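Local coordinates for protein purine nucleosidase, (IunH-1) (Sulfolobus solfataricus, PDB 3T8J) that belongs to the nucleoside hydrolase family of proteins, with a mixed beta sheet flanked by helices and a bound sodium ion, at residues N135-V138 against K139-K143; D238-T241 against T242-I246; E302-Y305 against D306-W310. All coordinates share one frame; numbering follows the deposited sequence.

Contact 1 (N135-V138 against K139-K143); sequences NSIV and KKIKK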
# COMPACT_ATOMS: atom_id res chain seq x y z
N ASN A 135 28.68 2.21 5.24
CA ASN A 135 27.86 3.10 6.06
C ASN A 135 28.64 4.27 6.70
O ASN A 135 28.01 5.26 7.10
CB ASN A 135 27.19 2.33 7.20
CG ASN A 135 26.20 1.24 6.79
OD1 ASN A 135 25.76 0.51 7.69
ND2 ASN A 135 25.79 1.11 5.51
N SER A 136 29.97 4.14 6.80
CA SER A 136 30.85 5.16 7.42
C SER A 136 30.89 6.48 6.67
O SER A 136 31.34 7.50 7.19
CB SER A 136 32.27 4.61 7.65
OG SER A 136 33.03 4.54 6.47
N ILE A 137 30.39 6.50 5.42
CA ILE A 137 30.39 7.76 4.68
C ILE A 137 29.47 8.81 5.29
O ILE A 137 29.58 9.99 4.97
CB ILE A 137 30.08 7.59 3.14
CG1 ILE A 137 28.63 7.15 2.87
CG2 ILE A 137 31.06 6.63 2.48
CD1 ILE A 137 28.26 7.14 1.37
N VAL A 138 28.56 8.42 6.18
CA VAL A 138 27.68 9.38 6.82
C VAL A 138 28.47 10.39 7.69
O VAL A 138 28.14 11.57 7.70
CB VAL A 138 26.60 8.68 7.66
CG1 VAL A 138 25.90 9.67 8.58
CG2 VAL A 138 25.59 7.99 6.77
N LYS A 139 29.50 9.93 8.36
CA LYS A 139 30.38 10.87 9.08
C LYS A 139 31.41 11.52 8.16
O LYS A 139 31.74 12.71 8.32
CB LYS A 139 31.07 10.24 10.26
CG LYS A 139 31.92 11.30 11.02
CD LYS A 139 32.22 10.96 12.40
CE LYS A 139 33.25 11.93 12.95
NZ LYS A 139 33.53 11.66 14.38
N LYS A 140 31.95 10.75 7.21
CA LYS A 140 33.04 11.25 6.35
C LYS A 140 32.59 12.35 5.39
O LYS A 140 33.39 13.24 5.05
CB LYS A 140 33.70 10.11 5.57
CG LYS A 140 34.40 9.11 6.48
CD LYS A 140 34.82 7.86 5.78
CE LYS A 140 35.47 6.90 6.78
NZ LYS A 140 35.80 5.60 6.14
N ILE A 141 31.34 12.31 4.96
CA ILE A 141 30.78 13.41 4.19
C ILE A 141 30.24 14.48 5.15
O ILE A 141 29.35 14.22 6.00
CB ILE A 141 29.69 12.90 3.22
CG1 ILE A 141 30.34 12.00 2.17
CG2 ILE A 141 28.88 14.07 2.65
CD1 ILE A 141 29.34 11.21 1.29
N LYS A 142 30.79 15.68 5.04
CA LYS A 142 30.44 16.81 5.91
C LYS A 142 28.99 17.27 5.74
O LYS A 142 28.31 17.62 6.70
CB LYS A 142 31.42 17.97 5.60
CG LYS A 142 31.17 19.24 6.36
CD LYS A 142 32.24 20.27 6.09
CE LYS A 142 31.98 21.54 6.88
NZ LYS A 142 33.18 22.41 6.92
N LYS A 143 28.52 17.30 4.50
CA LYS A 143 27.26 17.94 4.17
C LYS A 143 26.71 17.36 2.86
O LYS A 143 27.49 17.12 1.95
CB LYS A 143 27.49 19.44 4.01
CG LYS A 143 26.25 20.26 3.88
CD LYS A 143 25.50 20.33 5.21
CE LYS A 143 24.20 21.02 4.98
NZ LYS A 143 23.52 21.32 6.29
O HOH W 1 29.23 7.14 9.77
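Ser136 and Lys140 meet because two torsions agree: the serine hydroxyl sits between its own backbone N and carbonyl carbon (chi1 76°), while CG of Lys140 lies beside its backbone N (chi1 -65°) and the rest of the chain runs out extended. The lysine therefore reaches back along the turn, its CG passing 3.5 Å from Ser136 O, and its ammonium NZ donates to Ser136 OG at 3.0 Å. Neither polar end relies on this bond alone, since Ser136 OG is also bonded to Asp134 and Lys140 NZ to Asn110. The backbone bonds of the turn are partly weak. Ser136 O receives weak bonds from the amides of both Lys139 and Lys140, and a water accepts from Lys139 N at 3.1 Å. Firmer is the bond from Ile141 N to Ile137 O, 2.9 Å long with an N-H...O angle of 162°. On the buried side, Ile141 CD1 lies 4.1 Å from Ile137 CB, and helix 125-133 covers both isoleucines through Ala130 and Leu127. Ile141 is the first residue to leave helical backbone angles, which marks the arrangement as a short helical turn leading directly into strand 141-147 of the central sheet.

Contact 2 (D238-T241 against T242-I246); sequences DAIT and TAIAI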
# COMPACT_ATOMS: atom_id res chain seq x y z
N ASP A 238 18.44 23.52 -9.58
CA ASP A 238 19.79 23.10 -9.20
C ASP A 238 20.72 24.29 -8.95
O ASP A 238 21.51 24.27 -8.01
CB ASP A 238 20.36 22.18 -10.28
CG ASP A 238 19.44 21.03 -10.60
OD1 ASP A 238 18.73 20.54 -9.68
OD2 ASP A 238 19.38 20.60 -11.77
N ALA A 239 20.60 25.33 -9.76
CA ALA A 239 21.47 26.49 -9.59
C ALA A 239 21.18 27.25 -8.29
O ALA A 239 22.11 27.76 -7.67
CB ALA A 239 21.36 27.42 -10.83
N ILE A 240 19.92 27.29 -7.87
CA ILE A 240 19.58 27.84 -6.55
C ILE A 240 20.18 27.00 -5.42
O ILE A 240 20.75 27.55 -4.46
CB ILE A 240 18.06 28.03 -6.38
CG1 ILE A 240 17.57 29.20 -7.23
CG2 ILE A 240 17.71 28.30 -4.90
CD1 ILE A 240 16.02 29.31 -7.34
N THR A 241 20.05 25.67 -5.53
CA THR A 241 20.62 24.78 -4.53
C THR A 241 22.13 25.02 -4.40
O THR A 241 22.67 25.14 -3.31
CB THR A 241 20.35 23.31 -4.87
OG1 THR A 241 18.93 23.11 -4.99
CG2 THR A 241 20.94 22.35 -3.81
N THR A 242 22.79 25.10 -5.55
CA THR A 242 24.23 25.32 -5.63
C THR A 242 24.64 26.69 -5.05
O THR A 242 25.63 26.81 -4.33
CB THR A 242 24.72 25.18 -7.09
OG1 THR A 242 24.30 23.91 -7.62
CG2 THR A 242 26.24 25.28 -7.19
N ALA A 243 23.86 27.71 -5.39
CA ALA A 243 24.13 29.07 -4.90
C ALA A 243 24.04 29.11 -3.38
O ALA A 243 24.86 29.76 -2.74
CB ALA A 243 23.17 30.10 -5.55
N ILE A 244 23.05 28.43 -2.81
CA ILE A 244 22.90 28.37 -1.35
C ILE A 244 24.08 27.57 -0.75
O ILE A 244 24.61 27.93 0.32
CB ILE A 244 21.55 27.74 -0.96
CG1 ILE A 244 20.40 28.69 -1.30
CG2 ILE A 244 21.51 27.37 0.53
CD1 ILE A 244 19.05 27.98 -1.28
N ALA A 245 24.51 26.49 -1.41
CA ALA A 245 25.68 25.74 -0.91
C ALA A 245 26.92 26.63 -0.84
O ALA A 245 27.67 26.62 0.14
CB ALA A 245 25.94 24.50 -1.77
N ILE A 246 27.11 27.48 -1.84
CA ILE A 246 28.24 28.43 -1.88
C ILE A 246 28.10 29.55 -0.84
O ILE A 246 29.07 29.86 -0.11
CB ILE A 246 28.38 29.05 -3.30
CG1 ILE A 246 28.79 27.97 -4.32
CG2 ILE A 246 29.39 30.19 -3.31
CD1 ILE A 246 28.53 28.35 -5.81
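Two of the five hydrogen bonds of this helical contact run from Thr242 to Asp238. Asp238 O accepts twice from the same residue: from Thr242 N at 2.9 Å, and from Thr242 OG1 at 2.8 Å. The two donors approach differently. The amide is tilted only 18° from the carbonyl plane, whereas the hydroxyl stands 41° out of it, above the plane. With chi1 at -54°, the threonine hydroxyl lies beside its own backbone N and is turned back to the preceding helical turn; it also has a weak bond to Ser17. Three further i to i+4 backbone bonds continue the helix, from Ala243 N to Ala239 O at 2.9 Å, from Ile244 N to Ile240 O, and from Ala245 N to Thr241 O. Thr241 directs its own hydroxyl to the carbonyl of Pro237.

The apolar contact is between Ile240 and Ile244, whose side chains cross obliquely with CG2 of Ile240 3.9 Å from CD1 of Ile244. Phe300 of helix 297-308 packs on Ala239, Ile240 and Ala243.

The side chain of Asp238 lies about 4 Å from the bound sodium ion, though it is not among the residues of the metal site; it packs on Asp14 and Ile121, which are. The amide of Ala239 is bonded to Asp13. The chemistry thus implies a buried helix in which a doubly engaged carbonyl joins the backbone of Asp238 to Thr242, while the aspartate side chain lies beside the sodium site.

Contact 3 (E302-Y305 against D306-W310); sequences EKIY and DLLNW
Asp306 and Lys303 are joined through a water that donates both to Asp306 OD2, at 2.8 Å, and to Lys303 O, at 2.9 Å. The aspartate's CG is anti to its backbone N (chi1 176°), carrying the carboxylate to the side where it also forms a salt bridge with Lys23 of helix 12-23. Lys303 is folded instead of extended, bent at chi2 (-65°) and again at its end; its NZ has a long, weak ion pair with Asp247.

Ile304 and Leu308, one turn apart, touch through CG2 of the isoleucine and CD1 of the leucine, 4.2 Å apart. Leu308 CG also comes 3.3 Å from Ile304 O. That carbonyl accepts from Leu308 N at 3.0 Å. Leu307 packs on Leu16 and Tyr19, whereas the side chain of Tyr305 packs on Val202 and Ile203 of helix 197-204.

The backbone bonds change toward the C-terminal end: Asp306 N to Glu302 O and Leu307 N to Lys303 O are both 3.1 Å, but Asn309 N to Tyr305 O is weak, with an N-H...O angle of 135°. The chemistry implies a helix end with an apolar flank packed against neighbouring helices and a polar flank linked by water and charge.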
# COMPACT_ATOMS: atom_id res chain seq x y z
N GLU A 302 22.36 37.93 -8.74
CA GLU A 302 23.70 38.52 -8.77
C GLU A 302 24.78 37.45 -9.04
O GLU A 302 25.72 37.72 -9.80
CB GLU A 302 23.98 39.31 -7.49
CG GLU A 302 23.16 40.59 -7.41
CD GLU A 302 23.40 41.41 -6.14
OE1 GLU A 302 24.00 40.88 -5.17
OE2 GLU A 302 22.98 42.60 -6.11
N LYS A 303 24.63 36.26 -8.45
CA LYS A 303 25.55 35.15 -8.70
C LYS A 303 25.45 34.68 -10.15
O LYS A 303 26.45 34.33 -10.77
CB LYS A 303 25.29 33.94 -7.78
CG LYS A 303 25.70 34.06 -6.33
CD LYS A 303 27.21 34.21 -6.13
CE LYS A 303 27.60 34.10 -4.65
NZ LYS A 303 26.58 34.76 -3.74
N ILE A 304 24.23 34.66 -10.69
CA ILE A 304 24.04 34.25 -12.08
C ILE A 304 24.68 35.25 -13.07
O ILE A 304 25.43 34.85 -13.97
CB ILE A 304 22.53 34.06 -12.40
CG1 ILE A 304 21.93 32.90 -11.58
CG2 ILE A 304 22.30 33.86 -13.90
CD1 ILE A 304 22.54 31.54 -11.85
N TYR A 305 24.41 36.53 -12.92
CA TYR A 305 25.03 37.53 -13.81
C TYR A 305 26.56 37.50 -13.76
O TYR A 305 27.24 37.66 -14.78
CB TYR A 305 24.51 38.94 -13.50
CG TYR A 305 23.03 39.15 -13.78
CD1 TYR A 305 22.47 38.80 -15.00
CD2 TYR A 305 22.21 39.74 -12.82
CE1 TYR A 305 21.10 39.01 -15.25
CE2 TYR A 305 20.86 39.96 -13.07
CZ TYR A 305 20.32 39.59 -14.29
OH TYR A 305 18.98 39.81 -14.54
N ASP A 306 27.10 37.31 -12.56
CA ASP A 306 28.54 37.17 -12.37
C ASP A 306 29.11 35.98 -13.16
O ASP A 306 30.15 36.11 -13.83
CB ASP A 306 28.82 37.01 -10.87
CG ASP A 306 30.29 36.76 -10.57
OD1 ASP A 306 31.10 37.72 -10.68
OD2 ASP A 306 30.62 35.61 -10.21
N LEU A 307 28.42 34.84 -13.09
CA LEU A 307 28.81 33.67 -13.86
C LEU A 307 28.80 33.95 -15.37
O LEU A 307 29.71 33.54 -16.09
CB LEU A 307 27.87 32.49 -13.53
CG LEU A 307 28.09 31.20 -14.30
CD1 LEU A 307 29.47 30.61 -14.02
CD2 LEU A 307 27.02 30.16 -13.96
N LEU A 308 27.78 34.65 -15.85
CA LEU A 308 27.61 34.83 -17.31
C LEU A 308 28.62 35.82 -17.90
O LEU A 308 28.84 35.86 -19.11
CB LEU A 308 26.18 35.24 -17.64
CG LEU A 308 25.09 34.25 -17.22
CD1 LEU A 308 23.73 34.71 -17.77
CD2 LEU A 308 25.41 32.83 -17.69
N ASN A 309 29.25 36.60 -17.03
CA ASN A 309 30.34 37.48 -17.41
C ASN A 309 31.74 36.83 -17.37
O ASN A 309 32.73 37.51 -17.64
CB ASN A 309 30.31 38.72 -16.52
CG ASN A 309 29.30 39.75 -17.00
OD1 ASN A 309 28.39 40.13 -16.27
ND2 ASN A 309 29.45 40.19 -18.25
N TRP A 310 31.82 35.54 -17.05
CA TRP A 310 33.10 34.82 -16.95
C TRP A 310 33.94 34.90 -18.23
O TRP A 310 35.13 35.26 -18.22
CB TRP A 310 32.78 33.35 -16.58
CG TRP A 310 33.93 32.46 -16.19
CD1 TRP A 310 35.25 32.81 -16.03
CD2 TRP A 310 33.85 31.06 -15.87
NE1 TRP A 310 35.99 31.72 -15.66
CE2 TRP A 310 35.16 30.63 -15.54
CE3 TRP A 310 32.80 30.14 -15.83
CZ2 TRP A 310 35.44 29.31 -15.17
CZ3 TRP A 310 33.09 28.82 -15.46
CH2 TRP A 310 34.40 28.42 -15.14
O HOH W 2 29.00 33.37 -9.78

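Followed from the N terminus, the three contacts come in series: each is a local turn of continuous chain, and none nests within or crosses another. Contact 1 closes the short turn that carries the chain from helix 137-140 into strand 141-147. Contact 2 lies within helix 237-246, whose residues pack on that same strand through Met147 and Trp145, although the centres of contacts 1 and 2 are 21 Å apart. Contact 3 ends helix 297-308, the helix whose Phe300 packs on contact 2; their centres are 13 Å apart. Helix 12-23 touches both contacts 2 and 3, tying these C-terminal helices to the N-terminal part of the fold.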